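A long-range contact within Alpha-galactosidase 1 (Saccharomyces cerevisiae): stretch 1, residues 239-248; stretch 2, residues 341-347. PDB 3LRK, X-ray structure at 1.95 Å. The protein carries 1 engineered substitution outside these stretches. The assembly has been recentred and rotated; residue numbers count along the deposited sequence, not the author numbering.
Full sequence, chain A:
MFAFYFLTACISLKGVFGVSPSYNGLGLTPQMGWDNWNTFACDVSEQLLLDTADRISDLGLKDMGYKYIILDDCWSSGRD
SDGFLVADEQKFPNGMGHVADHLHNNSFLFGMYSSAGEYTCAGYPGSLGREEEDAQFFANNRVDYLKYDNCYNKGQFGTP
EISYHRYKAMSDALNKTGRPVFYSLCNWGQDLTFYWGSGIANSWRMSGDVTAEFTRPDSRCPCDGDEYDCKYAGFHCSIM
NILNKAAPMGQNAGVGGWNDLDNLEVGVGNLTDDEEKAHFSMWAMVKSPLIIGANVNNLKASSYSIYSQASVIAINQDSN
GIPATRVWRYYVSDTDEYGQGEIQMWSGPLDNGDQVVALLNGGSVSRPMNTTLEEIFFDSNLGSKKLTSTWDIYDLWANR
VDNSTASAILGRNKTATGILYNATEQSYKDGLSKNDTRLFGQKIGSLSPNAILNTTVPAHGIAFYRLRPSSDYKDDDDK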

# COMPACT_ATOMS: atom_id res chain seq x y z
N ILE A 239 9.04 -0.25 -22.99
CA ILE A 239 10.18 -1.16 -22.79
C ILE A 239 10.93 -0.89 -21.48
O ILE A 239 11.13 -1.81 -20.67
CB ILE A 239 11.10 -1.13 -24.04
CG1 ILE A 239 10.40 -1.85 -25.21
CG2 ILE A 239 12.48 -1.73 -23.75
CD1 ILE A 239 10.84 -1.40 -26.61
N MET A 240 11.31 0.36 -21.25
CA MET A 240 12.03 0.77 -20.06
C MET A 240 11.19 0.67 -18.79
O MET A 240 11.73 0.39 -17.72
CB MET A 240 12.56 2.21 -20.20
CG MET A 240 13.74 2.37 -21.16
SD MET A 240 15.15 1.31 -20.82
CE MET A 240 15.63 1.79 -19.15
N ASN A 241 9.89 0.94 -18.90
CA ASN A 241 8.97 0.78 -17.78
C ASN A 241 9.00 -0.66 -17.28
O ASN A 241 9.08 -0.89 -16.07
CB ASN A 241 7.54 1.19 -18.17
CG ASN A 241 6.49 0.85 -17.10
OD1 ASN A 241 6.08 -0.30 -16.96
ND2 ASN A 241 6.03 1.87 -16.38
N ILE A 242 8.99 -1.61 -18.22
CA ILE A 242 8.94 -3.04 -17.90
C ILE A 242 10.29 -3.55 -17.40
O ILE A 242 10.35 -4.30 -16.42
CB ILE A 242 8.39 -3.87 -19.10
CG1 ILE A 242 6.89 -3.60 -19.26
CG2 ILE A 242 8.65 -5.37 -18.91
CD1 ILE A 242 6.30 -4.10 -20.55
N LEU A 243 11.37 -3.12 -18.05
CA LEU A 243 12.72 -3.47 -17.59
C LEU A 243 12.95 -2.98 -16.15
O LEU A 243 13.51 -3.69 -15.32
CB LEU A 243 13.80 -2.90 -18.52
CG LEU A 243 15.25 -3.25 -18.15
CD1 LEU A 243 15.50 -4.75 -18.25
CD2 LEU A 243 16.20 -2.47 -19.04
N ASN A 244 12.54 -1.75 -15.88
CA ASN A 244 12.66 -1.16 -14.54
C ASN A 244 11.88 -1.93 -13.47
O ASN A 244 12.38 -2.17 -12.37
CB ASN A 244 12.25 0.31 -14.56
CG ASN A 244 13.32 1.20 -15.20
OD1 ASN A 244 14.43 0.76 -15.50
ND2 ASN A 244 12.98 2.46 -15.41
N LYS A 245 10.64 -2.29 -13.79
CA LYS A 245 9.85 -3.19 -12.95
C LYS A 245 10.55 -4.54 -12.68
O LYS A 245 10.49 -5.06 -11.56
CB LYS A 245 8.46 -3.39 -13.55
CG LYS A 245 7.55 -2.20 -13.33
CD LYS A 245 6.30 -2.29 -14.18
CE LYS A 245 5.34 -1.17 -13.83
NZ LYS A 245 4.31 -1.07 -14.91
N ALA A 246 11.20 -5.08 -13.71
CA ALA A 246 11.86 -6.38 -13.62
C ALA A 246 13.16 -6.37 -12.80
O ALA A 246 13.57 -7.40 -12.27
CB ALA A 246 12.13 -6.93 -15.02
N ALA A 247 13.79 -5.20 -12.73
CA ALA A 247 15.12 -5.06 -12.13
C ALA A 247 15.32 -5.76 -10.77
O ALA A 247 16.26 -6.55 -10.63
CB ALA A 247 15.54 -3.57 -12.07
N PRO A 248 14.44 -5.49 -9.77
CA PRO A 248 14.62 -6.17 -8.48
C PRO A 248 14.26 -7.66 -8.51
O PRO A 248 14.66 -8.39 -7.62
CB PRO A 248 13.67 -5.41 -7.55
CG PRO A 248 12.60 -4.91 -8.44
CD PRO A 248 13.30 -4.54 -9.73
N GLY A 341 14.59 10.06 -19.60
CA GLY A 341 16.02 9.91 -19.85
C GLY A 341 16.78 9.40 -18.65
O GLY A 341 16.88 10.08 -17.62
N GLU A 342 17.31 8.19 -18.79
CA GLU A 342 18.09 7.59 -17.73
C GLU A 342 19.17 6.70 -18.35
O GLU A 342 19.04 6.24 -19.48
CB GLU A 342 17.21 6.78 -16.77
CG GLU A 342 16.42 5.63 -17.41
CD GLU A 342 15.44 4.97 -16.45
OE1 GLU A 342 15.89 4.39 -15.44
OE2 GLU A 342 14.22 5.02 -16.69
N ILE A 343 20.23 6.48 -17.59
CA ILE A 343 21.32 5.60 -18.00
C ILE A 343 21.51 4.52 -16.96
O ILE A 343 21.34 4.77 -15.76
CB ILE A 343 22.64 6.39 -18.25
CG1 ILE A 343 23.02 7.23 -17.02
CG2 ILE A 343 22.50 7.27 -19.50
CD1 ILE A 343 24.51 7.60 -16.93
N GLN A 344 21.83 3.31 -17.41
CA GLN A 344 21.95 2.17 -16.51
C GLN A 344 23.16 1.32 -16.86
O GLN A 344 23.57 1.23 -18.02
CB GLN A 344 20.69 1.29 -16.55
CG GLN A 344 19.35 2.06 -16.44
CD GLN A 344 18.14 1.15 -16.34
OE1 GLN A 344 18.25 -0.07 -16.51
NE2 GLN A 344 16.98 1.73 -16.07
N MET A 345 23.73 0.70 -15.83
CA MET A 345 24.72 -0.34 -16.00
C MET A 345 24.20 -1.63 -15.39
O MET A 345 23.71 -1.64 -14.25
CB MET A 345 26.02 0.04 -15.31
CG MET A 345 27.23 -0.61 -15.93
SD MET A 345 28.42 -1.18 -14.71
CE MET A 345 27.81 -2.84 -14.58
N TRP A 346 24.29 -2.72 -16.16
CA TRP A 346 23.93 -4.04 -15.67
C TRP A 346 25.14 -4.96 -15.80
O TRP A 346 26.01 -4.76 -16.65
CB TRP A 346 22.76 -4.62 -16.46
CG TRP A 346 21.43 -3.89 -16.33
CD1 TRP A 346 21.16 -2.61 -16.73
CD2 TRP A 346 20.20 -4.42 -15.80
NE1 TRP A 346 19.84 -2.31 -16.47
CE2 TRP A 346 19.22 -3.40 -15.92
CE3 TRP A 346 19.82 -5.65 -15.25
CZ2 TRP A 346 17.90 -3.57 -15.48
CZ3 TRP A 346 18.50 -5.83 -14.83
CH2 TRP A 346 17.56 -4.79 -14.94
N SER A 347 25.18 -5.98 -14.94
CA SER A 347 26.27 -6.95 -14.91
C SER A 347 25.73 -8.25 -14.35
O SER A 347 24.88 -8.24 -13.47
CB SER A 347 27.43 -6.43 -14.06
OG SER A 347 28.51 -7.36 -14.05
O HOH W 1 16.13 -1.14 -15.17

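The strand of stretch 2 runs past the helix of stretch 1 at 43°. The two axes come no closer than 12.0 Å, so side chains make the contact. Along the strand, Glu342, Gln344 and Trp346 point toward the helix. Ile343 points away, as expected from the alternation of an extended chain.

Gly341 lies before the strand and touches nothing in stretch 1. Glu342 is the first contact. Its carboxylate accepts a hydrogen bond from Asn244, with ND2 of Asn244 3.1 Å from OE2 of Glu342. The same ND2 makes a weak bond to OE1 of Glu342, at 3.5 Å. The amide nitrogen therefore reaches both carboxylate oxygens, unequally. OE1 of Glu342 also accepts a bond within the strand, from NE2 of Gln344 at 2.9 Å.

Gln344 sits at the middle of the network. Its NE2 donates to OD1 of Asn244 at 2.8 Å, with an angle of 157° at the hydrogen. Asn244 thus uses both ends of its amide across the contact: ND2 gives to Glu342 and OD1 takes from Gln344. Its CA-to-CB bond points sideways, but the end of the side chain comes nearer the strand. Water 1 adds a bridge, donating to OD1 of Asn244 at 2.6 Å and to OE1 of Gln344 at 2.7 Å. The methyl CE of Met240 packs 3.4 Å from NE2 of Gln344.

Trp346 makes the apolar contacts with Leu243 and Ala247. Its NE1 donates to OE1 of Gln344 at 2.7 Å, which ties the indole to the polar network. The CZ2 and CH2 atoms of the six-membered ring meet stretch 1. CZ2 of Trp346 lies 3.8 Å from CG of Leu243, and CH2 of Trp346 lies 3.7 Å from CB of Ala247. Both approaches are oblique to the ring. Trp346 has the largest covered area, 79 Å².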